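Carnitinyl-CoA dehydratase (Mycobacterium avium, PDB 3R0O) probably catalyses the reversible dehydration of carnitinyl-CoA to crotonobetainyl-CoA, as expected of a lyase of the enoyl-CoA hydratase/isomerase (crotonase) family. Local coordinates at residues 25-30 with 64-69; 131-136 with 189-194. All coordinates share one frame; numbering follows the deposited sequence.

Interaction 1: residues 25-30 with 64-69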
ATOM      1  N   VAL A  25      -9.684  18.843  22.589  1.00 25.28           N
ATOM      2  CA  VAL A  25     -10.220  18.463  21.264  1.00 23.02           C
ATOM      3  C   VAL A  25     -11.134  19.538  20.677  1.00 22.57           C
ATOM      4  O   VAL A  25     -12.016  20.079  21.365  1.00 23.38           O
ATOM      5  CB  VAL A  25     -10.977  17.078  21.256  1.00 23.19           C
ATOM      6  CG1 VAL A  25     -11.420  16.688  19.827  1.00 21.74           C
ATOM      7  CG2 VAL A  25     -10.133  15.963  21.879  1.00 21.23           C
ATOM      8  N   ALA A  26     -10.905  19.857  19.407  1.00 20.46           N
ATOM      9  CA  ALA A  26     -11.786  20.744  18.666  1.00 19.35           C
ATOM     10  C   ALA A  26     -12.721  19.880  17.859  1.00 18.80           C
ATOM     11  O   ALA A  26     -12.267  19.102  16.999  1.00 18.34           O
ATOM     12  CB  ALA A  26     -10.994  21.664  17.752  1.00 18.53           C
ATOM     13  N   LEU A  27     -14.015  20.011  18.156  1.00 17.99           N
ATOM     14  CA  LEU A  27     -15.076  19.308  17.449  1.00 18.56           C
ATOM     15  C   LEU A  27     -15.763  20.244  16.443  1.00 18.68           C
ATOM     16  O   LEU A  27     -16.365  21.276  16.818  1.00 19.31           O
ATOM     17  CB  LEU A  27     -16.116  18.729  18.448  1.00 17.78           C
ATOM     18  CG  LEU A  27     -17.384  18.052  17.893  1.00 19.18           C
ATOM     19  CD1 LEU A  27     -17.098  16.731  17.137  1.00 16.08           C
ATOM     20  CD2 LEU A  27     -18.419  17.799  19.004  1.00 16.43           C
ATOM     21  N   ILE A  28     -15.681  19.873  15.176  1.00 17.84           N
ATOM     22  CA  ILE A  28     -16.300  20.632  14.103  1.00 18.09           C
ATOM     23  C   ILE A  28     -17.472  19.844  13.593  1.00 18.07           C
ATOM     24  O   ILE A  28     -17.317  18.673  13.278  1.00 18.82           O
ATOM     25  CB  ILE A  28     -15.325  20.821  12.917  1.00 17.97           C
ATOM     26  CG1 ILE A  28     -14.024  21.476  13.403  1.00 16.12           C
ATOM     27  CG2 ILE A  28     -16.047  21.585  11.781  1.00 17.77           C
ATOM     28  CD1 ILE A  28     -12.861  21.391  12.428  1.00 17.87           C
ATOM     29  N   THR A  29     -18.642  20.477  13.501  1.00 18.52           N
ATOM     30  CA  THR A  29     -19.839  19.810  13.040  1.00 17.99           C
ATOM     31  C   THR A  29     -20.312  20.574  11.833  1.00 18.56           C
ATOM     32  O   THR A  29     -20.646  21.771  11.938  1.00 18.51           O
ATOM     33  CB  THR A  29     -20.954  19.800  14.131  1.00 19.07           C
ATOM     34  OG1 THR A  29     -20.472  19.143  15.314  1.00 18.91           O
ATOM     35  CG2 THR A  29     -22.203  19.085  13.628  1.00 18.87           C
ATOM     36  N   ILE A  30     -20.354  19.900  10.683  1.00 17.64           N
ATOM     37  CA  ILE A  30     -21.038  20.463   9.526  1.00 18.20           C
ATOM     38  C   ILE A  30     -22.523  20.462   9.834  1.00 18.85           C
ATOM     39  O   ILE A  30     -23.093  19.410  10.110  1.00 18.59           O
ATOM     40  CB  ILE A  30     -20.770  19.686   8.240  1.00 18.39           C
ATOM     41  CG1 ILE A  30     -19.255  19.706   7.928  1.00 17.65           C
ATOM     42  CG2 ILE A  30     -21.638  20.270   7.109  1.00 17.64           C
ATOM     43  CD1 ILE A  30     -18.838  18.783   6.759  1.00 18.96           C
ATOM     44  N   VAL A  64     -11.864  16.627  15.585  1.00 15.14           N
ATOM     45  CA  VAL A  64     -12.897  15.731  15.099  1.00 14.58           C
ATOM     46  C   VAL A  64     -13.827  16.525  14.199  1.00 14.84           C
ATOM     47  O   VAL A  64     -14.249  17.633  14.555  1.00 14.49           O
ATOM     48  CB  VAL A  64     -13.692  15.087  16.274  1.00 16.36           C
ATOM     49  CG1 VAL A  64     -14.891  14.251  15.749  1.00 13.75           C
ATOM     50  CG2 VAL A  64     -12.755  14.230  17.181  1.00 15.37           C
ATOM     51  N   ILE A  65     -14.112  15.985  13.014  1.00 14.21           N
ATOM     52  CA  ILE A  65     -15.124  16.568  12.132  1.00 15.07           C
ATOM     53  C   ILE A  65     -16.294  15.587  11.949  1.00 14.73           C
ATOM     54  O   ILE A  65     -16.083  14.386  11.774  1.00 14.90           O
ATOM     55  CB  ILE A  65     -14.508  16.996  10.752  1.00 15.41           C
ATOM     56  CG1 ILE A  65     -15.511  17.821   9.934  1.00 14.53           C
ATOM     57  CG2 ILE A  65     -14.005  15.784   9.962  1.00 14.01           C
ATOM     58  CD1 ILE A  65     -14.844  18.712   8.822  1.00 12.49           C
ATOM     59  N   THR A  66     -17.523  16.095  11.999  1.00 14.89           N
ATOM     60  CA  THR A  66     -18.708  15.262  11.859  1.00 14.28           C
ATOM     61  C   THR A  66     -19.827  16.047  11.153  1.00 15.26           C
ATOM     62  O   THR A  66     -19.685  17.255  10.915  1.00 14.71           O
ATOM     63  CB  THR A  66     -19.158  14.736  13.269  1.00 14.86           C
ATOM     64  OG1 THR A  66     -19.986  13.562  13.139  1.00 15.25           O
ATOM     65  CG2 THR A  66     -19.890  15.838  14.076  1.00 14.66           C
ATOM     66  N   GLY A  67     -20.930  15.368  10.817  1.00 15.97           N
ATOM     67  CA  GLY A  67     -22.103  16.018  10.197  1.00 16.83           C
ATOM     68  C   GLY A  67     -23.259  15.988  11.184  1.00 18.12           C
ATOM     69  O   GLY A  67     -23.353  15.067  11.985  1.00 18.90           O
ATOM     70  N   ALA A  68     -24.122  17.000  11.149  1.00 19.11           N
ATOM     71  CA  ALA A  68     -25.340  17.013  11.977  1.00 20.62           C
ATOM     72  C   ALA A  68     -26.314  15.885  11.596  1.00 21.18           C
ATOM     73  O   ALA A  68     -26.419  15.507  10.415  1.00 20.91           O
ATOM     74  CB  ALA A  68     -26.036  18.356  11.875  1.00 20.27           C
ATOM     75  N   GLY A  69     -27.015  15.358  12.600  1.00 22.40           N
ATOM     76  CA  GLY A  69     -28.038  14.330  12.375  1.00 24.44           C
ATOM     77  C   GLY A  69     -27.445  12.943  12.121  1.00 25.59           C
ATOM     78  O   GLY A  69     -26.246  12.693  12.349  1.00 24.07           O
TER
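Ile28 is held at both its backbone N and its O by 64-69: its N donates to Val64 O (2.7 Å, 178° at the hydrogen), and its O accepts from Thr66 N. The same parallel ladder runs on either side of this pair, from Val64 N on Ala26 O through Ile30 N on Thr66 O to Ala68 N on Ile30 O (2.8 Å), where 64-69 has already left its strand for a loop. CA-H...O contacts fill in between the N-H bonds; the shortest takes Ile65 CA to Ile28 O (3.2 Å).

These rungs join neighbouring strands of a right-handed beta-alpha-beta crossover, strand 25-30, helix 41-56 and strand 62-67, a building unit of the crotonase fold. Ile28 and Ile65 face the crossover helix and both touch Val47; between themselves they meet only loosely, CG2 to CG1.

Apolar contacts are closer on the face carrying Leu27, Val64, Thr29 and Thr66. Leu27 has CG anti to the backbone N (chi1 175°), and its CD1 reaches over to Val64 CG1 (3.6 Å). The other Val64 branch, CG2, meets Val25 CG1 (3.9 Å), and helix 198-210 packs against Val25, Val64 and Thr66.

The two threonines lie alongside each other, pointing the same way, but join methyl to hydroxyl: Thr66 CG2 sits 3.6 Å from Thr29 OG1. With OG1 anti to its own N (chi1 -159°), Thr66 turns its hydroxyl to the next strand, where it hydrogen-bonds Ala113 O.

Interaction 2: residues 131-136 with 189-194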
ATOM      1  N   LEU A 131      -7.815   9.447  10.716  1.00 12.13           N
ATOM      2  CA  LEU A 131      -8.492   8.312  11.299  1.00 13.07           C
ATOM      3  C   LEU A 131      -9.995   8.440  10.991  1.00 13.35           C
ATOM      4  O   LEU A 131     -10.502   9.544  10.738  1.00 12.97           O
ATOM      5  CB  LEU A 131      -8.225   8.314  12.812  1.00 13.57           C
ATOM      6  CG  LEU A 131      -6.731   8.207  13.203  1.00 13.06           C
ATOM      7  CD1 LEU A 131      -6.489   8.543  14.659  1.00 13.54           C
ATOM      8  CD2 LEU A 131      -6.205   6.816  12.906  1.00 10.58           C
ATOM      9  N   VAL A 132     -10.702   7.316  10.986  1.00 13.31           N
ATOM     10  CA  VAL A 132     -12.139   7.339  10.680  1.00 13.10           C
ATOM     11  C   VAL A 132     -12.940   6.396  11.559  1.00 13.57           C
ATOM     12  O   VAL A 132     -12.582   5.222  11.672  1.00 13.16           O
ATOM     13  CB  VAL A 132     -12.443   6.991   9.181  1.00 12.62           C
ATOM     14  CG1 VAL A 132     -13.965   7.004   8.944  1.00 12.50           C
ATOM     15  CG2 VAL A 132     -11.751   7.957   8.234  1.00 12.71           C
ATOM     16  N   ILE A 133     -14.029   6.910  12.161  1.00 14.40           N
ATOM     17  CA  ILE A 133     -15.024   6.065  12.818  1.00 15.00           C
ATOM     18  C   ILE A 133     -16.339   6.264  12.081  1.00 16.32           C
ATOM     19  O   ILE A 133     -16.740   7.398  11.804  1.00 16.24           O
ATOM     20  CB  ILE A 133     -15.180   6.366  14.333  1.00 15.51           C
ATOM     21  CG1 ILE A 133     -13.858   6.050  15.047  1.00 15.77           C
ATOM     22  CG2 ILE A 133     -16.304   5.494  14.939  1.00 15.43           C
ATOM     23  CD1 ILE A 133     -13.875   6.262  16.534  1.00 17.00           C
ATOM     24  N   ALA A 134     -16.969   5.157  11.709  1.00 15.82           N
ATOM     25  CA  ALA A 134     -18.244   5.229  11.001  1.00 16.83           C
ATOM     26  C   ALA A 134     -19.335   4.511  11.797  1.00 17.22           C
ATOM     27  O   ALA A 134     -19.054   3.573  12.528  1.00 17.73           O
ATOM     28  CB  ALA A 134     -18.132   4.632   9.597  1.00 15.35           C
ATOM     29  N   CYS A 135     -20.565   4.967  11.653  1.00 17.85           N
ATOM     30  CA  CYS A 135     -21.697   4.273  12.226  1.00 20.59           C
ATOM     31  C   CYS A 135     -22.070   3.113  11.291  1.00 20.91           C
ATOM     32  O   CYS A 135     -21.617   3.079  10.140  1.00 20.30           O
ATOM     33  CB  CYS A 135     -22.864   5.248  12.434  1.00 21.07           C
ATOM     34  SG  CYS A 135     -23.481   5.974  10.892  1.00 26.87           S
ATOM     35  N   GLU A 136     -22.854   2.159  11.807  1.00 21.99           N
ATOM     36  CA  GLU A 136     -23.263   0.947  11.093  1.00 23.18           C
ATOM     37  C   GLU A 136     -23.812   1.230   9.714  1.00 23.01           C
ATOM     38  O   GLU A 136     -23.454   0.556   8.742  1.00 22.24           O
ATOM     39  CB  GLU A 136     -24.334   0.196  11.901  1.00 24.54           C
ATOM     40  CG  GLU A 136     -23.802  -0.599  13.084  1.00 29.57           C
ATOM     41  CD  GLU A 136     -23.010  -1.841  12.673  1.00 35.63           C
ATOM     42  OE1 GLU A 136     -23.232  -2.335  11.545  1.00 41.40           O
ATOM     43  OE2 GLU A 136     -22.173  -2.336  13.470  1.00 37.30           O
ATOM     44  N   ILE A 189     -11.103   2.216   7.375  1.00 13.16           N
ATOM     45  CA  ILE A 189     -11.586   2.983   8.525  1.00 13.59           C
ATOM     46  C   ILE A 189     -11.186   2.256   9.810  1.00 14.04           C
ATOM     47  O   ILE A 189     -10.746   1.104   9.729  1.00 13.75           O
ATOM     48  CB  ILE A 189     -13.097   3.225   8.462  1.00 13.75           C
ATOM     49  CG1 ILE A 189     -13.858   1.903   8.624  1.00 13.93           C
ATOM     50  CG2 ILE A 189     -13.476   4.014   7.169  1.00 12.99           C
ATOM     51  CD1 ILE A 189     -15.353   2.135   8.852  1.00 15.81           C
ATOM     52  N   ASN A 190     -11.299   2.914  10.970  1.00 13.66           N
ATOM     53  CA  ASN A 190     -10.734   2.330  12.200  1.00 14.54           C
ATOM     54  C   ASN A 190     -11.749   1.644  13.093  1.00 14.72           C
ATOM     55  O   ASN A 190     -11.398   0.780  13.882  1.00 14.95           O
ATOM     56  CB  ASN A 190      -9.937   3.357  13.016  1.00 14.62           C
ATOM     57  CG  ASN A 190      -8.862   4.040  12.191  1.00 14.41           C
ATOM     58  OD1 ASN A 190      -9.139   5.034  11.529  1.00 12.64           O
ATOM     59  ND2 ASN A 190      -7.645   3.479  12.189  1.00 13.41           N
ATOM     60  N   GLU A 191     -13.012   2.032  12.973  1.00 15.11           N
ATOM     61  CA  GLU A 191     -14.020   1.496  13.860  1.00 15.49           C
ATOM     62  C   GLU A 191     -15.399   1.687  13.263  1.00 15.46           C
ATOM     63  O   GLU A 191     -15.640   2.649  12.530  1.00 13.63           O
ATOM     64  CB  GLU A 191     -13.928   2.173  15.236  1.00 15.18           C
ATOM     65  CG  GLU A 191     -14.672   1.409  16.315  1.00 18.83           C
ATOM     66  CD  GLU A 191     -14.569   2.040  17.681  1.00 21.70           C
ATOM     67  OE1 GLU A 191     -14.032   3.171  17.814  1.00 23.02           O
ATOM     68  OE2 GLU A 191     -15.055   1.398  18.630  1.00 24.62           O
ATOM     69  N   VAL A 192     -16.292   0.753  13.593  1.00 15.83           N
ATOM     70  CA  VAL A 192     -17.690   0.839  13.222  1.00 16.90           C
ATOM     71  C   VAL A 192     -18.456   0.788  14.547  1.00 18.22           C
ATOM     72  O   VAL A 192     -18.157  -0.072  15.371  1.00 18.97           O
ATOM     73  CB  VAL A 192     -18.082  -0.335  12.294  1.00 17.33           C
ATOM     74  CG1 VAL A 192     -19.602  -0.434  12.124  1.00 16.20           C
ATOM     75  CG2 VAL A 192     -17.371  -0.193  10.923  1.00 15.38           C
ATOM     76  N   VAL A 193     -19.400   1.717  14.756  1.00 18.91           N
ATOM     77  CA  VAL A 193     -20.149   1.856  16.024  1.00 19.38           C
ATOM     78  C   VAL A 193     -21.646   2.051  15.723  1.00 20.08           C
ATOM     79  O   VAL A 193     -21.998   2.311  14.583  1.00 19.97           O
ATOM     80  CB  VAL A 193     -19.623   3.041  16.890  1.00 19.54           C
ATOM     81  CG1 VAL A 193     -18.149   2.821  17.296  1.00 19.25           C
ATOM     82  CG2 VAL A 193     -19.847   4.413  16.191  1.00 18.40           C
ATOM     83  N   PRO A 194     -22.532   1.918  16.735  1.00 21.11           N
ATOM     84  CA  PRO A 194     -23.967   2.107  16.459  1.00 21.21           C
ATOM     85  C   PRO A 194     -24.323   3.520  15.954  1.00 21.25           C
ATOM     86  O   PRO A 194     -23.698   4.509  16.355  1.00 19.78           O
ATOM     87  CB  PRO A 194     -24.627   1.854  17.823  1.00 21.85           C
ATOM     88  CG  PRO A 194     -23.681   0.884  18.533  1.00 22.94           C
ATOM     89  CD  PRO A 194     -22.291   1.352  18.084  1.00 21.43           C
TER
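Val132 and Asn190 open a parallel pairing of strands 131-135 and 191-193, whose axes approach to 4.6 Å at 28°. Ile133, Ala134 and Cys135 stand opposite Glu191, Val192 and Val193. The regular rungs are Ala134 N to Glu191 O (3.0 Å) and Val193 N to Ala134 O; Glu136 N adds a weak bond to Val193 O.

Before the strand proper, the Asn190 side chain takes the place of a backbone carbonyl. Its OD1 accepts Val132 N (2.8 Å, 169° at the hydrogen) in the amide plane, while Asn190 N returns a bond to Val132 O (2.7 Å). Val132 is thus clasped at both N and O by one residue. Chi1 of -54° sets CG anti to the carbonyl carbon, which brings the amide back to the partner strand; Leu131 CD2 touches it from a roughly perpendicular side chain. The other end of the amide, ND2, hydrogen-bonds Lys166 O and Glu170 OE1 of a second subunit, so this strand start also takes part in the trimer interface.

Val132 CG1 meets Ile189 CG2 obliquely at 3.5 Å, and Ile189 CD1 reaches on to Ala134 CB. On the face of Ile133, the extended Glu191 chain runs beside the isoleucine, and Ile133 CG2 meets Val193 CG2 (3.9 Å).

Strand 191-193 is the outermost of the main sheet within this chain, with 131-135 bonded on its other side to 110-114. Helix 198-210 packs on Leu131, Ile133 and Val193; helix 180-186 lies across Ile189 and Val192.

From the N terminus, strand 25-30 is followed by helix 41-56, and interaction 1 closes that 33-residue loop when the chain returns at 64-69. Strand 110-114 comes next in sequence and in the sheet, between 62-67 and 131-135. Interaction 2 then closes a second, longer excursion of 52 residues, about half of it helix, from 131-136 to 189-194. The two loops follow in series, neither nesting nor crossing; their centres lie 14 Å apart and the two contacts do not touch (nearest atoms about 7 Å). Both belong to the same six-stranded sheet: interaction 1 joins its second and third strands, interaction 2 its fifth and last. Helix 198-210, which follows, packs against residues of both contacts.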